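Local coordinates for protein glycerol dehydratase (Clostridium butyricum, PDB 1R9D) that probably acts as a B12-independent glycyl-radical lyase that dehydrates glycerol, which is bound in this crystal structure, at residues 137-142 against 503-508; 482-487 against 561-566; 497-502 against 618-623; 766-771 against 778-783. One frame throughout, in Å; residues are numbered along the deposited sequence.

Interaction 1: 137-142 against 503-508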
loop_
_atom_site.group_PDB
_atom_site.type_symbol
_atom_site.label_atom_id
_atom_site.label_comp_id
_atom_site.label_asym_id
_atom_site.label_seq_id
_atom_site.Cartn_x
_atom_site.Cartn_y
_atom_site.Cartn_z
ATOM N N SER A 137 2.265 -6.044 13.392
ATOM C CA SER A 137 0.915 -5.495 13.375
ATOM C C SER A 137 -0.030 -6.326 12.507
ATOM O O SER A 137 -1.227 -6.391 12.781
ATOM C CB SER A 137 0.933 -4.049 12.870
ATOM O OG SER A 137 1.671 -3.216 13.749
ATOM N N TYR A 138 0.503 -6.953 11.460
ATOM C CA TYR A 138 -0.322 -7.775 10.575
ATOM C C TYR A 138 -0.642 -9.151 11.167
ATOM O O TYR A 138 -1.622 -9.785 10.779
ATOM C CB TYR A 138 0.356 -7.952 9.212
ATOM C CG TYR A 138 0.010 -6.876 8.204
ATOM C CD1 TYR A 138 1.004 -6.086 7.626
ATOM C CD2 TYR A 138 -1.314 -6.648 7.829
ATOM C CE1 TYR A 138 0.683 -5.091 6.698
ATOM C CE2 TYR A 138 -1.642 -5.657 6.906
ATOM C CZ TYR A 138 -0.640 -4.884 6.347
ATOM O OH TYR A 138 -0.965 -3.892 5.449
ATOM N N MET A 139 0.176 -9.602 12.114
ATOM C CA MET A 139 -0.029 -10.903 12.748
ATOM C C MET A 139 -1.171 -10.873 13.755
ATOM O O MET A 139 -1.364 -9.879 14.453
ATOM C CB MET A 139 1.242 -11.356 13.473
ATOM C CG MET A 139 2.417 -11.653 12.578
ATOM S SD MET A 139 3.856 -12.172 13.538
ATOM C CE MET A 139 5.179 -11.691 12.443
ATOM N N THR A 140 -1.920 -11.968 13.836
ATOM C CA THR A 140 -3.020 -12.059 14.790
ATOM C C THR A 140 -2.408 -12.349 16.155
ATOM O O THR A 140 -1.259 -12.776 16.245
ATOM C CB THR A 140 -3.970 -13.204 14.441
ATOM O OG1 THR A 140 -3.270 -14.447 14.552
ATOM C CG2 THR A 140 -4.496 -13.048 13.019
ATOM N N GLU A 141 -3.168 -12.127 17.220
ATOM C CA GLU A 141 -2.640 -12.377 18.553
ATOM C C GLU A 141 -2.265 -13.847 18.724
ATOM O O GLU A 141 -1.246 -14.166 19.337
ATOM C CB GLU A 141 -3.655 -11.968 19.619
ATOM C CG GLU A 141 -3.098 -12.022 21.034
ATOM C CD GLU A 141 -1.761 -11.306 21.161
ATOM O OE1 GLU A 141 -1.698 -10.092 20.861
ATOM O OE2 GLU A 141 -0.772 -11.962 21.560
ATOM N N GLU A 142 -3.080 -14.742 18.177
ATOM C CA GLU A 142 -2.792 -16.167 18.286
ATOM C C GLU A 142 -1.490 -16.523 17.570
ATOM O O GLU A 142 -0.742 -17.384 18.034
ATOM C CB GLU A 142 -3.948 -16.994 17.723
ATOM C CG GLU A 142 -3.658 -18.481 17.656
ATOM C CD GLU A 142 -4.898 -19.308 17.376
ATOM O OE1 GLU A 142 -5.757 -18.850 16.591
ATOM O OE2 GLU A 142 -5.009 -20.421 17.932
ATOM N N CYS A 503 3.765 -20.347 8.816
ATOM C CA CYS A 503 3.541 -19.878 7.456
ATOM C C CYS A 503 2.751 -18.573 7.422
ATOM O O CYS A 503 3.014 -17.699 6.588
ATOM C CB CYS A 503 2.859 -20.975 6.635
ATOM S SG CYS A 503 3.977 -22.373 6.350
ATOM N N CYS A 504 1.799 -18.424 8.336
ATOM C CA CYS A 504 1.020 -17.191 8.402
ATOM C C CYS A 504 1.936 -16.040 8.820
ATOM O O CYS A 504 1.852 -14.944 8.266
ATOM C CB CYS A 504 -0.137 -17.331 9.397
ATOM S SG CYS A 504 -1.420 -18.493 8.853
ATOM N N ALA A 505 2.815 -16.296 9.791
ATOM C CA ALA A 505 3.757 -15.275 10.260
ATOM C C ALA A 505 4.661 -14.843 9.103
ATOM O O ALA A 505 4.912 -13.648 8.907
ATOM C CB ALA A 505 4.602 -15.823 11.414
ATOM N N ASP A 506 5.152 -15.818 8.342
ATOM C CA ASP A 506 6.000 -15.536 7.189
ATOM C C ASP A 506 5.260 -14.638 6.199
ATOM O O ASP A 506 5.826 -13.673 5.677
ATOM C CB ASP A 506 6.390 -16.835 6.480
ATOM C CG ASP A 506 7.720 -17.384 6.956
ATOM O OD1 ASP A 506 7.972 -18.585 6.732
ATOM O OD2 ASP A 506 8.523 -16.615 7.530
ATOM N N ASN A 507 3.996 -14.954 5.939
ATOM C CA ASN A 507 3.224 -14.156 4.997
ATOM C C ASN A 507 3.032 -12.710 5.454
ATOM O O ASN A 507 2.968 -11.803 4.626
ATOM C CB ASN A 507 1.869 -14.816 4.708
ATOM C CG ASN A 507 1.998 -16.026 3.788
ATOM O OD1 ASN A 507 2.973 -16.152 3.041
ATOM N ND2 ASN A 507 1.008 -16.915 3.828
ATOM N N CYS A 508 2.947 -12.493 6.766
ATOM C CA CYS A 508 2.790 -11.140 7.294
ATOM C C CYS A 508 4.077 -10.342 7.086
ATOM O O CYS A 508 4.036 -9.144 6.795
ATOM C CB CYS A 508 2.431 -11.181 8.784
ATOM S SG CYS A 508 0.758 -11.798 9.130
#
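Cys508 fits against the backbone and side chains of Tyr138 and Met139, where helix 131-138 ends beside the long helix 484-516. The backbones come close here, with Tyr138 CA and Cys508 CA 5.6 Å apart, and a residue as short as cysteine suits so narrow a gap. Its CB touches two carbons that approach from directions roughly at right angles, Met139 CG at 3.8 Å and Tyr138 CB at 3.9 Å. With SG turned beside its own backbone N (chi1 -70°), the sulfur lies over the link between the two residues, 3.5 Å from Tyr138 O.

Met139, the first residue to leave the helical path, starts off to one side and then reaches across the opposite helix. Its unbranched, extended chain carries SD to 4.3 Å from Ala505 CB, one turn before Cys508, where a small methyl leaves room for the thioether. Tyr138 contributes mainly its CB; its ring runs on past Cys508, and OH is hydrogen-bonded to Glu515 farther along helix 484-516. Pro46 of the second subunit also packs on Tyr138, placing the contact near the subunit interface. No hydrogen bond or salt bridge links the two segments, which implies that buried sulfur and carbon surfaces join them by shape and dispersion.

Interaction 2: 482-487 against 561-566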
loop_
_atom_site.group_PDB
_atom_site.type_symbol
_atom_site.label_atom_id
_atom_site.label_comp_id
_atom_site.label_asym_id
_atom_site.label_seq_id
_atom_site.Cartn_x
_atom_site.Cartn_y
_atom_site.Cartn_z
ATOM N N LYS A 482 -3.324 -46.417 23.156
ATOM C CA LYS A 482 -3.126 -47.860 23.118
ATOM C C LYS A 482 -2.415 -48.320 21.851
ATOM O O LYS A 482 -2.043 -49.487 21.736
ATOM C CB LYS A 482 -4.474 -48.571 23.236
ATOM C CG LYS A 482 -5.226 -48.248 24.519
ATOM C CD LYS A 482 -6.591 -48.925 24.546
ATOM C CE LYS A 482 -7.380 -48.536 25.789
ATOM N NZ LYS A 482 -8.762 -49.101 25.764
ATOM N N SER A 483 -2.220 -47.406 20.902
ATOM C CA SER A 483 -1.553 -47.753 19.650
ATOM C C SER A 483 -0.635 -46.642 19.153
ATOM O O SER A 483 -0.835 -45.467 19.459
ATOM C CB SER A 483 -2.585 -48.051 18.565
ATOM O OG SER A 483 -3.238 -46.858 18.164
ATOM N N PHE A 484 0.362 -47.029 18.367
ATOM C CA PHE A 484 1.307 -46.073 17.812
ATOM C C PHE A 484 0.586 -45.195 16.789
ATOM O O PHE A 484 0.985 -44.056 16.541
ATOM C CB PHE A 484 2.470 -46.814 17.150
ATOM C CG PHE A 484 3.541 -45.909 16.621
ATOM C CD1 PHE A 484 4.245 -45.070 17.476
ATOM C CD2 PHE A 484 3.844 -45.893 15.265
ATOM C CE1 PHE A 484 5.241 -44.225 16.989
ATOM C CE2 PHE A 484 4.839 -45.051 14.765
ATOM C CZ PHE A 484 5.538 -44.216 15.634
ATOM N N ASP A 485 -0.485 -45.726 16.207
ATOM C CA ASP A 485 -1.266 -44.984 15.223
ATOM C C ASP A 485 -1.882 -43.747 15.864
ATOM O O ASP A 485 -1.973 -42.690 15.236
ATOM C CB ASP A 485 -2.376 -45.866 14.651
ATOM C CG ASP A 485 -1.847 -47.154 14.055
ATOM O OD1 ASP A 485 -1.286 -47.982 14.811
ATOM O OD2 ASP A 485 -1.990 -47.338 12.828
ATOM N N GLU A 486 -2.310 -43.884 17.117
ATOM C CA GLU A 486 -2.907 -42.766 17.844
ATOM C C GLU A 486 -1.833 -41.724 18.121
ATOM O O GLU A 486 -2.111 -40.525 18.179
ATOM C CB GLU A 486 -3.495 -43.234 19.177
ATOM C CG GLU A 486 -4.668 -44.194 19.065
ATOM C CD GLU A 486 -5.183 -44.616 20.432
ATOM O OE1 GLU A 486 -4.376 -45.137 21.233
ATOM O OE2 GLU A 486 -6.387 -44.427 20.709
ATOM N N PHE A 487 -0.605 -42.196 18.304
ATOM C CA PHE A 487 0.518 -41.311 18.571
ATOM C C PHE A 487 0.827 -40.471 17.334
ATOM O O PHE A 487 0.970 -39.255 17.420
ATOM C CB PHE A 487 1.756 -42.121 18.953
ATOM C CG PHE A 487 2.910 -41.274 19.395
ATOM C CD1 PHE A 487 2.955 -40.758 20.686
ATOM C CD2 PHE A 487 3.933 -40.955 18.511
ATOM C CE1 PHE A 487 4.002 -39.934 21.092
ATOM C CE2 PHE A 487 4.988 -40.130 18.907
ATOM C CZ PHE A 487 5.020 -39.618 20.201
ATOM N N VAL A 561 10.711 -44.362 16.490
ATOM C CA VAL A 561 10.899 -45.808 16.529
ATOM C C VAL A 561 11.016 -46.311 17.965
ATOM O O VAL A 561 10.624 -47.443 18.267
ATOM C CB VAL A 561 12.138 -46.268 15.707
ATOM C CG1 VAL A 561 13.427 -46.016 16.479
ATOM C CG2 VAL A 561 11.991 -47.756 15.354
ATOM N N ALA A 562 11.541 -45.472 18.854
ATOM C CA ALA A 562 11.678 -45.862 20.253
ATOM C C ALA A 562 10.292 -45.965 20.887
ATOM O O ALA A 562 10.000 -46.915 21.615
ATOM C CB ALA A 562 12.532 -44.851 21.007
ATOM N N VAL A 563 9.437 -44.987 20.603
ATOM C CA VAL A 563 8.082 -44.983 21.142
ATOM C C VAL A 563 7.312 -46.202 20.631
ATOM O O VAL A 563 6.676 -46.919 21.406
ATOM C CB VAL A 563 7.327 -43.684 20.740
ATOM C CG1 VAL A 563 5.846 -43.809 21.055
ATOM C CG2 VAL A 563 7.912 -42.501 21.486
ATOM N N LYS A 564 7.390 -46.440 19.326
ATOM C CA LYS A 564 6.698 -47.564 18.707
ATOM C C LYS A 564 7.144 -48.931 19.225
ATOM O O LYS A 564 6.310 -49.790 19.506
ATOM C CB LYS A 564 6.884 -47.528 17.187
ATOM C CG LYS A 564 6.246 -48.709 16.468
ATOM C CD LYS A 564 6.545 -48.690 14.976
ATOM C CE LYS A 564 6.049 -49.959 14.300
ATOM N NZ LYS A 564 6.798 -51.171 14.765
ATOM N N LYS A 565 8.455 -49.124 19.346
ATOM C CA LYS A 565 9.013 -50.398 19.802
ATOM C C LYS A 565 8.978 -50.644 21.304
ATOM O O LYS A 565 8.440 -51.652 21.767
ATOM C CB LYS A 565 10.465 -50.539 19.341
ATOM C CG LYS A 565 10.650 -50.709 17.847
ATOM C CD LYS A 565 12.128 -50.887 17.511
ATOM C CE LYS A 565 12.720 -52.131 18.173
ATOM N NZ LYS A 565 12.252 -53.398 17.535
ATOM N N ILE A 566 9.575 -49.730 22.059
ATOM C CA ILE A 566 9.653 -49.863 23.507
ATOM C C ILE A 566 8.321 -49.729 24.233
ATOM O O ILE A 566 8.079 -50.418 25.222
ATOM C CB ILE A 566 10.645 -48.835 24.100
ATOM C CG1 ILE A 566 12.008 -48.961 23.410
ATOM C CG2 ILE A 566 10.799 -49.058 25.598
ATOM C CD1 ILE A 566 12.632 -50.338 23.516
#
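Phe484 lays one face of its ring over the side chain of Lys564, whose CB sits almost exactly above the ring centre, 3.6 Å from the centroid and 9° off the ring normal. This is a CH-pi contact. The two side chains cross at about a right angle, with Lys564 CG and CD continuing over the CD2 side of the ring, CD 3.9 Å from Phe484 CD2. Lysine suits a partly exposed place of this kind: its methylenes cover the aromatic face while NZ, turned by the bend at the last torsion (chi4 -66°), forms a salt bridge with Asp569.

Val563 serves two rings with one methyl. Its CG1 lies at the edge of Phe484, near the ring plane and 4.1 Å from CD1, and it also stands over the face of Phe487, 4.0 Å from that centroid. The two phenylalanines, three residues apart, thus project from the same side of their helix and receive the branched valine differently.

The helix start is fixed by a capping box: Glu486 N donates to Ser483 OG, and Glu486 OE1 accepts from Ser483 N at 3.1 Å. The contact joins the first turn of helix 484-516 to helix 553-569; Leu612 of helix 607-624 also packs against Phe484, while Thr460 and Ile461 of helix 453-461 border Phe487.

Interaction 3: 497-502 against 618-623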
loop_
_atom_site.group_PDB
_atom_site.type_symbol
_atom_site.label_atom_id
_atom_site.label_comp_id
_atom_site.label_asym_id
_atom_site.label_seq_id
_atom_site.Cartn_x
_atom_site.Cartn_y
_atom_site.Cartn_z
ATOM N N TYR A 497 -0.839 -27.451 13.600
ATOM C CA TYR A 497 -1.081 -26.187 14.278
ATOM C C TYR A 497 0.088 -25.213 14.179
ATOM O O TYR A 497 -0.088 -24.056 13.798
ATOM C CB TYR A 497 -1.399 -26.432 15.754
ATOM C CG TYR A 497 -1.715 -25.164 16.523
ATOM C CD1 TYR A 497 -2.965 -24.560 16.415
ATOM C CD2 TYR A 497 -0.753 -24.549 17.325
ATOM C CE1 TYR A 497 -3.257 -23.373 17.084
ATOM C CE2 TYR A 497 -1.035 -23.353 18.001
ATOM C CZ TYR A 497 -2.290 -22.775 17.871
ATOM O OH TYR A 497 -2.586 -21.593 18.516
ATOM N N PHE A 498 1.284 -25.674 14.522
ATOM C CA PHE A 498 2.439 -24.789 14.482
ATOM C C PHE A 498 2.944 -24.452 13.084
ATOM O O PHE A 498 3.448 -23.351 12.864
ATOM C CB PHE A 498 3.554 -25.359 15.360
ATOM C CG PHE A 498 3.238 -25.295 16.827
ATOM C CD1 PHE A 498 3.292 -24.083 17.509
ATOM C CD2 PHE A 498 2.812 -26.428 17.511
ATOM C CE1 PHE A 498 2.921 -23.995 18.855
ATOM C CE2 PHE A 498 2.437 -26.352 18.860
ATOM C CZ PHE A 498 2.492 -25.133 19.529
ATOM N N VAL A 499 2.807 -25.373 12.134
ATOM C CA VAL A 499 3.245 -25.069 10.777
ATOM C C VAL A 499 2.312 -23.992 10.221
ATOM O O VAL A 499 2.747 -23.087 9.517
ATOM C CB VAL A 499 3.210 -26.311 9.858
ATOM C CG1 VAL A 499 3.472 -25.898 8.414
ATOM C CG2 VAL A 499 4.277 -27.305 10.297
ATOM N N LYS A 500 1.029 -24.081 10.558
ATOM C CA LYS A 500 0.063 -23.096 10.089
ATOM C C LYS A 500 0.467 -21.688 10.533
ATOM O O LYS A 500 0.491 -20.755 9.730
ATOM C CB LYS A 500 -1.336 -23.405 10.630
ATOM C CG LYS A 500 -2.410 -22.476 10.081
ATOM C CD LYS A 500 -3.447 -22.101 11.126
ATOM C CE LYS A 500 -4.191 -23.308 11.662
ATOM N NZ LYS A 500 -5.223 -22.900 12.662
ATOM N N HIS A 501 0.793 -21.528 11.811
ATOM C CA HIS A 501 1.170 -20.206 12.300
ATOM C C HIS A 501 2.527 -19.713 11.819
ATOM O O HIS A 501 2.736 -18.508 11.682
ATOM C CB HIS A 501 1.058 -20.172 13.825
ATOM C CG HIS A 501 -0.361 -20.174 14.302
ATOM N ND1 HIS A 501 -1.211 -19.107 14.097
ATOM C CD2 HIS A 501 -1.109 -21.143 14.883
ATOM C CE1 HIS A 501 -2.421 -19.420 14.527
ATOM N NE2 HIS A 501 -2.386 -20.650 15.009
ATOM N N MET A 502 3.444 -20.635 11.541
ATOM C CA MET A 502 4.756 -20.253 11.034
ATOM C C MET A 502 4.575 -19.678 9.629
ATOM O O MET A 502 5.148 -18.642 9.283
ATOM C CB MET A 502 5.686 -21.472 10.972
ATOM C CG MET A 502 6.966 -21.237 10.170
ATOM S SD MET A 502 8.053 -22.675 10.101
ATOM C CE MET A 502 7.110 -23.762 9.018
ATOM N N LEU A 618 8.209 -36.319 6.556
ATOM C CA LEU A 618 7.141 -36.119 5.584
ATOM C C LEU A 618 5.921 -35.444 6.181
ATOM O O LEU A 618 5.212 -34.722 5.483
ATOM C CB LEU A 618 6.736 -37.453 4.948
ATOM C CG LEU A 618 7.585 -37.870 3.744
ATOM C CD1 LEU A 618 7.296 -39.331 3.366
ATOM C CD2 LEU A 618 7.281 -36.938 2.572
ATOM N N VAL A 619 5.654 -35.682 7.463
ATOM C CA VAL A 619 4.508 -35.052 8.107
ATOM C C VAL A 619 4.726 -33.536 8.073
ATOM O O VAL A 619 3.806 -32.770 7.782
ATOM C CB VAL A 619 4.353 -35.528 9.562
ATOM C CG1 VAL A 619 3.270 -34.724 10.273
ATOM C CG2 VAL A 619 3.994 -37.019 9.570
ATOM N N TYR A 620 5.950 -33.113 8.372
ATOM C CA TYR A 620 6.293 -31.692 8.335
ATOM C C TYR A 620 6.182 -31.175 6.895
ATOM O O TYR A 620 5.535 -30.161 6.628
ATOM C CB TYR A 620 7.728 -31.491 8.826
ATOM C CG TYR A 620 8.263 -30.099 8.569
ATOM C CD1 TYR A 620 7.819 -29.010 9.320
ATOM C CD2 TYR A 620 9.185 -29.869 7.552
ATOM C CE1 TYR A 620 8.281 -27.722 9.066
ATOM C CE2 TYR A 620 9.658 -28.575 7.285
ATOM C CZ TYR A 620 9.198 -27.511 8.049
ATOM O OH TYR A 620 9.662 -26.233 7.808
ATOM N N CYS A 621 6.807 -31.889 5.968
ATOM C CA CYS A 621 6.804 -31.478 4.568
ATOM C C CYS A 621 5.405 -31.350 3.959
ATOM O O CYS A 621 5.135 -30.402 3.219
ATOM C CB CYS A 621 7.664 -32.441 3.739
ATOM S SG CYS A 621 9.460 -32.383 4.131
ATOM N N ARG A 622 4.515 -32.288 4.272
ATOM C CA ARG A 622 3.156 -32.241 3.734
ATOM C C ARG A 622 2.372 -31.044 4.263
ATOM O O ARG A 622 1.516 -30.502 3.561
ATOM C CB ARG A 622 2.394 -33.529 4.057
ATOM C CG ARG A 622 2.982 -34.783 3.431
ATOM C CD ARG A 622 2.177 -36.006 3.842
ATOM N NE ARG A 622 2.812 -37.259 3.443
ATOM C CZ ARG A 622 3.146 -38.224 4.294
ATOM N NH1 ARG A 622 2.906 -38.081 5.594
ATOM N NH2 ARG A 622 3.717 -39.335 3.847
ATOM N N GLU A 623 2.651 -30.636 5.496
ATOM C CA GLU A 623 1.965 -29.483 6.057
ATOM C C GLU A 623 2.436 -28.212 5.348
ATOM O O GLU A 623 1.623 -27.389 4.940
ATOM C CB GLU A 623 2.233 -29.352 7.563
ATOM C CG GLU A 623 1.578 -30.414 8.444
ATOM C CD GLU A 623 0.081 -30.542 8.223
ATOM O OE1 GLU A 623 -0.610 -29.503 8.121
ATOM O OE2 GLU A 623 -0.412 -31.691 8.166
#
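Val499 and Met502 face Tyr620 and Glu623 where helices 484-516 and 607-624 pack together, their local axes crossing at -41° with a closest approach of 10.1 Å. This helix-helix packing belongs to the pyruvate formate lyase-like part of the enzyme. Valine is compact and branched, and it uses both methyls: CG1 rests 3.8 Å from Glu623 CB, while CG2 slants toward the Tyr620 ring, 4.1 Å from CD1.

Glu623 takes part through its aliphatic base. The chain bends beyond CG, and its buried carboxylate forms a salt bridge with Lys626, so a charged residue can still offer carbon to the interface.

Tyr620 leaves its helix to one side and stretches its ring toward the other, with Val499 near the base of the ring and Met502 near the hydroxyl end. Phe451 of strand 449-452 also meets this ring, their planes about 35° apart, and packs on both Val499 and Met502. The flexible methionine approaches the tyrosine side chain at about a right angle. Its chain runs straight to SD and then turns at chi3 (71°), which brings the terminal CE to 4.1 Å from Tyr620 CE1 and 3.8 Å from Tyr620 OH.

Interaction 4: 766-771 against 778-783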
loop_
_atom_site.group_PDB
_atom_site.type_symbol
_atom_site.label_atom_id
_atom_site.label_comp_id
_atom_site.label_asym_id
_atom_site.label_seq_id
_atom_site.Cartn_x
_atom_site.Cartn_y
_atom_site.Cartn_z
ATOM N N ALA A 766 33.528 -21.859 8.201
ATOM C CA ALA A 766 33.774 -20.698 9.041
ATOM C C ALA A 766 35.137 -20.752 9.694
ATOM O O ALA A 766 35.763 -21.808 9.771
ATOM C CB ALA A 766 32.703 -20.598 10.122
ATOM N N GLN A 767 35.591 -19.589 10.148
ATOM C CA GLN A 767 36.854 -19.485 10.857
ATOM C C GLN A 767 36.515 -20.081 12.216
ATOM O O GLN A 767 35.733 -19.509 12.983
ATOM C CB GLN A 767 37.250 -18.013 10.992
ATOM C CG GLN A 767 38.439 -17.748 11.898
ATOM C CD GLN A 767 38.738 -16.264 12.021
ATOM O OE1 GLN A 767 37.822 -15.442 12.102
ATOM N NE2 GLN A 767 40.021 -15.912 12.048
ATOM N N PHE A 768 37.084 -21.248 12.499
ATOM C CA PHE A 768 36.810 -21.950 13.742
ATOM C C PHE A 768 36.806 -21.087 15.007
ATOM O O PHE A 768 35.885 -21.185 15.820
ATOM C CB PHE A 768 37.800 -23.108 13.909
ATOM C CG PHE A 768 37.478 -24.019 15.057
ATOM C CD1 PHE A 768 36.382 -24.876 14.996
ATOM C CD2 PHE A 768 38.259 -24.008 16.210
ATOM C CE1 PHE A 768 36.067 -25.711 16.068
ATOM C CE2 PHE A 768 37.952 -24.839 17.286
ATOM C CZ PHE A 768 36.854 -25.691 17.215
ATOM N N ILE A 769 37.818 -20.238 15.177
ATOM C CA ILE A 769 37.895 -19.410 16.379
ATOM C C ILE A 769 36.856 -18.295 16.474
ATOM O O ILE A 769 36.774 -17.614 17.498
ATOM C CB ILE A 769 39.312 -18.786 16.564
ATOM C CG1 ILE A 769 39.620 -17.809 15.429
ATOM C CG2 ILE A 769 40.359 -19.892 16.618
ATOM C CD1 ILE A 769 40.911 -17.023 15.635
ATOM N N SER A 770 36.061 -18.100 15.424
ATOM C CA SER A 770 35.034 -17.058 15.452
ATOM C C SER A 770 33.715 -17.631 15.959
ATOM O O SER A 770 32.777 -16.890 16.256
ATOM C CB SER A 770 34.824 -16.456 14.054
ATOM O OG SER A 770 34.133 -17.353 13.193
ATOM N N LEU A 771 33.657 -18.955 16.067
ATOM C CA LEU A 771 32.455 -19.652 16.522
ATOM C C LEU A 771 32.330 -19.753 18.034
ATOM O O LEU A 771 33.327 -19.912 18.738
ATOM C CB LEU A 771 32.438 -21.070 15.950
ATOM C CG LEU A 771 32.381 -21.243 14.437
ATOM C CD1 LEU A 771 32.617 -22.711 14.089
ATOM C CD2 LEU A 771 31.023 -20.782 13.927
ATOM N N ASP A 778 29.861 -28.883 19.217
ATOM C CA ASP A 778 28.929 -29.713 18.463
ATOM C C ASP A 778 29.664 -30.324 17.271
ATOM O O ASP A 778 29.486 -31.501 16.959
ATOM C CB ASP A 778 27.735 -28.884 17.972
ATOM C CG ASP A 778 26.654 -29.742 17.323
ATOM O OD1 ASP A 778 26.225 -29.415 16.194
ATOM O OD2 ASP A 778 26.230 -30.738 17.947
ATOM N N ILE A 779 30.505 -29.526 16.614
ATOM C CA ILE A 779 31.261 -30.008 15.461
ATOM C C ILE A 779 32.292 -31.061 15.868
ATOM O O ILE A 779 32.462 -32.073 15.190
ATOM C CB ILE A 779 31.975 -28.843 14.737
ATOM C CG1 ILE A 779 30.926 -27.916 14.111
ATOM C CG2 ILE A 779 32.929 -29.381 13.678
ATOM C CD1 ILE A 779 31.502 -26.638 13.505
ATOM N N ILE A 780 32.977 -30.821 16.977
ATOM C CA ILE A 780 33.976 -31.769 17.458
ATOM C C ILE A 780 33.319 -33.102 17.843
ATOM O O ILE A 780 33.913 -34.170 17.665
ATOM C CB ILE A 780 34.731 -31.186 18.686
ATOM C CG1 ILE A 780 35.592 -30.001 18.240
ATOM C CG2 ILE A 780 35.597 -32.253 19.337
ATOM C CD1 ILE A 780 36.168 -29.183 19.390
ATOM N N ALA A 781 32.091 -33.034 18.350
ATOM C CA ALA A 781 31.368 -34.228 18.791
ATOM C C ALA A 781 30.768 -35.076 17.672
ATOM O O ALA A 781 30.307 -36.194 17.916
ATOM C CB ALA A 781 30.278 -33.835 19.782
ATOM N N ARG A 782 30.774 -34.558 16.451
ATOM C CA ARG A 782 30.223 -35.306 15.329
ATOM C C ARG A 782 30.979 -36.607 15.103
ATOM O O ARG A 782 32.172 -36.711 15.394
ATOM C CB ARG A 782 30.275 -34.463 14.058
ATOM C CG ARG A 782 29.316 -33.295 14.083
ATOM C CD ARG A 782 29.515 -32.402 12.875
ATOM N NE ARG A 782 28.649 -31.230 12.942
ATOM C CZ ARG A 782 28.677 -30.231 12.067
ATOM N NH1 ARG A 782 29.532 -30.261 11.053
ATOM N NH2 ARG A 782 27.850 -29.203 12.210
ATOM N N THR A 783 30.271 -37.601 14.576
ATOM C CA THR A 783 30.877 -38.894 14.293
ATOM C C THR A 783 32.031 -38.735 13.310
ATOM O O THR A 783 31.924 -38.000 12.330
ATOM C CB THR A 783 29.862 -39.861 13.660
ATOM O OG1 THR A 783 28.722 -39.994 14.515
ATOM C CG2 THR A 783 30.504 -41.226 13.439
#
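A chi1 of -171° sets the ring of Phe768 opposite its backbone N and sends it toward Ile780, which reaches back with an extended branch (chi2 169°). The two side chains meet at about a right angle: CD1 of Ile780 lies near the plane of the ring, at its edge, 4.2 Å from Phe768 CZ. Beside them Leu771 CD1 and Ile779 CD1 touch methyl to methyl at 4.1 Å, again from roughly perpendicular directions. A long aromatic side chain and branched aliphatic ones suit this place, because the backbones are well apart, Phe768 CA and Ile779 CA being 9.9 Å from each other, and the outermost carbons span the gap.

The turn that presents Phe768 and Leu771 is held by Gln767 O, which accepts from Ser770 N and, at 2.7 Å, from Ser770 OG. The hydroxyl meets it in the carbonyl plane on a lone pair. Val759 of the neighbouring strand 758-760 packs against Phe768, Leu771 and Ile779.

The contact thus packs helix 773-781 against the end of the hairpin formed by strands 758-760 and 765-767. The loop joining those two strands contains Gly763, the predicted radical site, as expected of the C-terminal glycyl-radical loop of this enzyme family; the radical itself is absent here.

How the interactions relate
Interactions 1, 2 and 3 are strung along the single helix 484-516: interaction 2 holds its first turn, interaction 3 its middle and interaction 1 a stretch just beyond. The centres of interactions 1 and 3 are about 15 Å apart, and the two touch directly, Glu142 OE2 lying 2.8 Å from Tyr497 OH in a probable hydrogen bond. Interaction 2 is about 21 Å from interaction 3, centre to centre. Interaction 4 stands apart near the C-terminus, its centre 31 to 36 Å from the others. The side chains of Tyr620 in interaction 3 and Leu771 in interaction 4 each lie about 12 Å from a bound glycerol.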